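Long-range contacts in non-toxic crystal protein (Bacillus thuringiensis, PDB 2D42), which is a non-toxic parasporal inclusion protein of unknown function whose fold closely resembles that of the beta-pore-forming toxins: residues A[8-12]-A[202-208]; A[93-99]-A[123-127]. All coordinates share one frame; numbering follows the deposited sequence.

Contact 1 (A[8-12]-A[202-208])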
loop_
_atom_site.group_PDB
_atom_site.type_symbol
_atom_site.label_atom_id
_atom_site.label_comp_id
_atom_site.label_asym_id
_atom_site.label_seq_id
_atom_site.Cartn_x
_atom_site.Cartn_y
_atom_site.Cartn_z
ATOM N N GLU A 8 -11.414 -20.152 -11.508
ATOM C CA GLU A 8 -11.446 -21.286 -10.590
ATOM C C GLU A 8 -12.857 -21.890 -10.580
ATOM O O GLU A 8 -13.016 -23.108 -10.522
ATOM C CB GLU A 8 -11.079 -20.851 -9.164
ATOM C CG GLU A 8 -9.656 -20.332 -8.978
ATOM C CD GLU A 8 -8.591 -21.385 -9.267
ATOM O OE1 GLU A 8 -8.721 -22.530 -8.779
ATOM O OE2 GLU A 8 -7.614 -21.056 -9.973
ATOM N N LEU A 9 -13.870 -21.026 -10.629
ATOM C CA LEU A 9 -15.272 -21.461 -10.630
ATOM C C LEU A 9 -15.518 -22.298 -11.891
ATOM O O LEU A 9 -16.125 -23.364 -11.839
ATOM C CB LEU A 9 -16.208 -20.237 -10.614
ATOM C CG LEU A 9 -17.718 -20.509 -10.712
ATOM C CD1 LEU A 9 -18.174 -21.318 -9.498
ATOM C CD2 LEU A 9 -18.482 -19.192 -10.810
ATOM N N GLU A 10 -15.025 -21.805 -13.018
ATOM C CA GLU A 10 -15.167 -22.504 -14.289
ATOM C C GLU A 10 -14.475 -23.873 -14.211
ATOM O O GLU A 10 -15.038 -24.888 -14.630
ATOM C CB GLU A 10 -14.564 -21.655 -15.414
ATOM C CG GLU A 10 -14.828 -22.165 -16.821
ATOM C CD GLU A 10 -14.214 -21.260 -17.877
ATOM O OE1 GLU A 10 -12.968 -21.148 -17.913
ATOM O OE2 GLU A 10 -14.974 -20.655 -18.663
ATOM N N ILE A 11 -13.263 -23.901 -13.664
ATOM C CA ILE A 11 -12.514 -25.153 -13.530
ATOM C C ILE A 11 -13.288 -26.138 -12.663
ATOM O O ILE A 11 -13.398 -27.321 -12.988
ATOM C CB ILE A 11 -11.128 -24.913 -12.893
ATOM C CG1 ILE A 11 -10.254 -24.102 -13.854
ATOM C CG2 ILE A 11 -10.476 -26.241 -12.544
ATOM C CD1 ILE A 11 -8.904 -23.690 -13.275
ATOM N N TYR A 12 -13.816 -25.647 -11.551
ATOM C CA TYR A 12 -14.589 -26.489 -10.657
ATOM C C TYR A 12 -15.812 -27.063 -11.379
ATOM O O TYR A 12 -16.112 -28.245 -11.257
ATOM C CB TYR A 12 -15.060 -25.690 -9.448
ATOM C CG TYR A 12 -16.023 -26.455 -8.579
ATOM C CD1 TYR A 12 -15.563 -27.320 -7.589
ATOM C CD2 TYR A 12 -17.403 -26.328 -8.757
ATOM C CE1 TYR A 12 -16.454 -28.039 -6.792
ATOM C CE2 TYR A 12 -18.304 -27.044 -7.969
ATOM C CZ TYR A 12 -17.824 -27.894 -6.987
ATOM O OH TYR A 12 -18.707 -28.577 -6.179
ATOM N N VAL A 202 -15.148 -24.392 -3.849
ATOM C CA VAL A 202 -14.491 -24.385 -5.155
ATOM C C VAL A 202 -12.971 -24.390 -4.961
ATOM O O VAL A 202 -12.255 -25.183 -5.578
ATOM C CB VAL A 202 -14.882 -23.128 -5.968
ATOM C CG1 VAL A 202 -14.017 -23.013 -7.213
ATOM C CG2 VAL A 202 -16.346 -23.199 -6.353
ATOM N N LEU A 203 -12.497 -23.497 -4.095
ATOM C CA LEU A 203 -11.072 -23.363 -3.798
ATOM C C LEU A 203 -10.532 -24.628 -3.154
ATOM O O LEU A 203 -9.430 -25.075 -3.459
ATOM C CB LEU A 203 -10.840 -22.168 -2.862
ATOM C CG LEU A 203 -11.217 -20.800 -3.447
ATOM C CD1 LEU A 203 -11.237 -19.740 -2.364
ATOM C CD2 LEU A 203 -10.231 -20.439 -4.544
ATOM N N GLN A 204 -11.315 -25.210 -2.257
ATOM C CA GLN A 204 -10.884 -26.422 -1.591
ATOM C C GLN A 204 -10.804 -27.570 -2.585
ATOM O O GLN A 204 -9.828 -28.324 -2.607
ATOM C CB GLN A 204 -11.844 -26.766 -0.458
ATOM C CG GLN A 204 -11.309 -27.824 0.467
ATOM C CD GLN A 204 -11.869 -27.685 1.858
ATOM O OE1 GLN A 204 -13.080 -27.769 2.065
ATOM N NE2 GLN A 204 -10.991 -27.464 2.826
ATOM N N ALA A 205 -11.829 -27.688 -3.422
ATOM C CA ALA A 205 -11.878 -28.751 -4.415
ATOM C C ALA A 205 -10.766 -28.594 -5.440
ATOM O O ALA A 205 -10.141 -29.572 -5.838
ATOM C CB ALA A 205 -13.233 -28.754 -5.112
ATOM N N ASN A 206 -10.519 -27.361 -5.868
ATOM C CA ASN A 206 -9.480 -27.087 -6.858
ATOM C C ASN A 206 -8.062 -27.152 -6.295
ATOM O O ASN A 206 -7.092 -27.295 -7.045
ATOM C CB ASN A 206 -9.692 -25.703 -7.472
ATOM C CG ASN A 206 -10.884 -25.648 -8.403
ATOM O OD1 ASN A 206 -11.576 -26.650 -8.617
ATOM N ND2 ASN A 206 -11.134 -24.472 -8.965
ATOM N N GLY A 207 -7.943 -27.042 -4.978
ATOM C CA GLY A 207 -6.629 -27.054 -4.364
ATOM C C GLY A 207 -5.908 -25.759 -4.695
ATOM O O GLY A 207 -4.682 -25.690 -4.646
ATOM N N THR A 208 -6.680 -24.733 -5.042
ATOM C CA THR A 208 -6.143 -23.422 -5.397
ATOM C C THR A 208 -5.105 -22.947 -4.378
ATOM O O THR A 208 -5.386 -22.854 -3.189
ATOM C CB THR A 208 -7.277 -22.378 -5.476
ATOM O OG1 THR A 208 -8.396 -22.941 -6.181
ATOM C CG2 THR A 208 -6.798 -21.133 -6.195
#
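Val202 and Tyr12 form the apolar centre where helix 5-19 meets helix 199-206, illustrating how a branched side chain can use its two methyls against two parts of one neighbour. With CG1 anti to the backbone N (chi1 170°), Val202 sends that methyl against Tyr12 CB, at 3.6 Å, while CG2 rises over one face of the Tyr12 ring, toward its rim, in a CH-pi contact 4.3 Å from the ring centroid. Ala205 CB meets the same ring at its edge, in the ring plane, 3.7 Å from Tyr12 CD1. Leu9 closes the apolar patch through CD1, which touches Val202 CG2.

Outward, Asn206 ND2 divides its N-H groups between two oxygens of Glu8. Asn206 ND2 gives one to Glu8 O at 2.8 Å, close to the plane of the Asn206 amide; that carbonyl also accepts from Tyr12 N, from the other face. The second N-H of Asn206 ND2 reaches Glu8 OE1 at 3.1 Å, and Thr208 OG1 donates to Glu8 OE1 at 2.7 Å from the opposite face of the carboxylate. Two donors thus grip this oxygen, brought there by the bend of the Glu8 chain at chi2 (-63°). Thr208 follows Gly207, whose positive phi completes a Schellman motif.

The short helical segments cross at 63°, their axes 9.4 Å apart. Leu9, Tyr12 and Val202 touch Val197 of strand 189-198, and Leu9 and Tyr12 also Ile179 of strand 150-185.

Contact 2 (A[93-99]-A[123-127])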
loop_
_atom_site.group_PDB
_atom_site.type_symbol
_atom_site.label_atom_id
_atom_site.label_comp_id
_atom_site.label_asym_id
_atom_site.label_seq_id
_atom_site.Cartn_x
_atom_site.Cartn_y
_atom_site.Cartn_z
ATOM N N VAL A 93 -5.096 -11.967 -6.069
ATOM C CA VAL A 93 -6.346 -12.637 -6.380
ATOM C C VAL A 93 -7.363 -11.598 -6.829
ATOM O O VAL A 93 -7.234 -10.422 -6.492
ATOM C CB VAL A 93 -6.877 -13.392 -5.136
ATOM C CG1 VAL A 93 -7.126 -12.410 -3.985
ATOM C CG2 VAL A 93 -8.160 -14.154 -5.490
ATOM N N THR A 94 -8.354 -12.026 -7.607
ATOM C CA THR A 94 -9.396 -11.117 -8.087
ATOM C C THR A 94 -10.697 -11.843 -8.407
ATOM O O THR A 94 -10.696 -13.017 -8.788
ATOM C CB THR A 94 -8.954 -10.359 -9.364
ATOM O OG1 THR A 94 -9.969 -9.418 -9.740
ATOM C CG2 THR A 94 -8.730 -11.326 -10.511
ATOM N N ALA A 95 -11.804 -11.126 -8.254
ATOM C CA ALA A 95 -13.119 -11.664 -8.543
ATOM C C ALA A 95 -13.597 -11.027 -9.844
ATOM O O ALA A 95 -14.781 -11.088 -10.185
ATOM C CB ALA A 95 -14.086 -11.338 -7.405
ATOM N N GLY A 96 -12.667 -10.407 -10.565
ATOM C CA GLY A 96 -13.021 -9.773 -11.823
ATOM C C GLY A 96 -13.089 -8.257 -11.780
ATOM O O GLY A 96 -13.274 -7.615 -12.814
ATOM N N THR A 97 -12.942 -7.674 -10.596
ATOM C CA THR A 97 -12.987 -6.217 -10.451
ATOM C C THR A 97 -11.757 -5.706 -9.708
ATOM O O THR A 97 -11.384 -6.252 -8.668
ATOM C CB THR A 97 -14.233 -5.769 -9.660
ATOM O OG1 THR A 97 -15.412 -6.216 -10.335
ATOM C CG2 THR A 97 -14.273 -4.246 -9.535
ATOM N N ASN A 98 -11.120 -4.663 -10.230
ATOM C CA ASN A 98 -9.946 -4.142 -9.547
ATOM C C ASN A 98 -10.352 -3.367 -8.308
ATOM O O ASN A 98 -11.329 -2.628 -8.320
ATOM C CB ASN A 98 -9.109 -3.273 -10.480
ATOM C CG ASN A 98 -8.214 -4.099 -11.376
ATOM O OD1 ASN A 98 -7.552 -5.031 -10.916
ATOM N ND2 ASN A 98 -8.179 -3.763 -12.656
ATOM N N ILE A 99 -9.607 -3.570 -7.230
ATOM C CA ILE A 99 -9.883 -2.887 -5.971
ATOM C C ILE A 99 -8.608 -2.241 -5.448
ATOM O O ILE A 99 -7.602 -2.915 -5.234
ATOM C CB ILE A 99 -10.366 -3.857 -4.886
ATOM C CG1 ILE A 99 -11.547 -4.683 -5.390
ATOM C CG2 ILE A 99 -10.777 -3.076 -3.645
ATOM C CD1 ILE A 99 -11.852 -5.862 -4.496
ATOM N N ALA A 123 -3.320 -2.688 -5.294
ATOM C CA ALA A 123 -4.420 -3.566 -5.657
ATOM C C ALA A 123 -3.906 -4.993 -5.642
ATOM O O ALA A 123 -2.897 -5.301 -6.279
ATOM C CB ALA A 123 -4.939 -3.203 -7.053
ATOM N N VAL A 124 -4.584 -5.859 -4.899
ATOM C CA VAL A 124 -4.174 -7.257 -4.835
ATOM C C VAL A 124 -4.732 -7.954 -6.073
ATOM O O VAL A 124 -4.413 -9.112 -6.339
ATOM C CB VAL A 124 -4.749 -7.965 -3.575
ATOM C CG1 VAL A 124 -6.275 -8.101 -3.691
ATOM C CG2 VAL A 124 -4.104 -9.333 -3.408
ATOM N N THR A 125 -5.540 -7.216 -6.832
ATOM C CA THR A 125 -6.212 -7.740 -8.019
ATOM C C THR A 125 -5.469 -7.691 -9.344
ATOM O O THR A 125 -5.964 -8.208 -10.347
ATOM C CB THR A 125 -7.564 -7.041 -8.222
ATOM O OG1 THR A 125 -7.355 -5.632 -8.363
ATOM C CG2 THR A 125 -8.477 -7.298 -7.030
ATOM N N ASN A 126 -4.299 -7.063 -9.364
ATOM C CA ASN A 126 -3.521 -7.001 -10.592
ATOM C C ASN A 126 -2.047 -6.756 -10.277
ATOM O O ASN A 126 -1.683 -6.484 -9.133
ATOM C CB ASN A 126 -4.071 -5.908 -11.518
ATOM C CG ASN A 126 -3.859 -4.516 -10.967
ATOM O OD1 ASN A 126 -2.720 -4.085 -10.763
ATOM N ND2 ASN A 126 -4.953 -3.799 -10.727
ATOM N N GLU A 127 -1.195 -6.853 -11.289
ATOM C CA GLU A 127 0.227 -6.663 -11.071
ATOM C C GLU A 127 0.737 -5.311 -11.535
ATOM O O GLU A 127 1.930 -5.155 -11.789
ATOM C CB GLU A 127 1.012 -7.782 -11.761
ATOM C CG GLU A 127 0.692 -9.169 -11.227
ATOM C CD GLU A 127 1.454 -10.266 -11.949
ATOM O OE1 GLU A 127 2.697 -10.180 -12.013
ATOM O OE2 GLU A 127 0.817 -11.219 -12.442
#
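Val93 N donates to Val124 O at 2.9 Å, Thr125 CA approaches Val93 O in a CA-H...O contact, and Thr94 and Thr125 lie nearest in register, their CA atoms 4.6 Å apart. Around this backbone meeting, the side chain of Thr125 shows how one hydroxyl can join a loop to its neighbour. Its OG1 sits between the backbone N and the carbonyl carbon (chi1 59°), and from there donates to Asn98 OD1 at 2.6 Å, in the carbonyl plane and on a lone pair. The same Thr125 OG1 accepts a longer bond from Ile99 N, at 3.3 Å.

Asn98 OD1 has a second donor, Asn126 ND2, at 2.9 Å. This one arrives from above the carbonyl plane and on no lone pair, although its N-H points almost straight at the oxygen (169°); the two amide planes are nearly perpendicular, 85° apart. Asn126 is itself held by the chain beyond, its OD1 accepting from Asn128 N and its ND2 also bonded to Tyr130 OH. The CG2 branch of Thr125 is directed at Val93 O and Thr97 O. Thr94 OG1 lies 3.7 Å from Thr125 CB and takes Gly96 N at 3.0 Å, an ST turn that bends the chain after strand 71-94.

That strand pairs with strand 2-4 through Thr94. Val93 and Val124 both touch Phe222 of strand 219-244, and Ile99 and Val124 both pack on Leu40 of strand 36-43.

The two contacts illustrate nested long-range closure in an elongated, strand-rich chain. Contact 1 joins helix 5-19 to helix 199-206, and contact 2, whose segments come between these along the sequence, lies wholly inside the loop it closes. Their centres are 18 Å apart and their nearest atoms about 7 Å, with no touch. What links them is the N-terminal run: strand 2-4 pairs with strand 71-94 beside contact 2, then leads directly into helix 5-19, whose Leu5 meets Val93 and Ala95. The large mixed sheet supports both. Contact 1 thus brings the chain's two helices together on the sheet strands they touch, whereas contact 2 joins the two connections flanking the hairpin of strands 101-109 and 114-122.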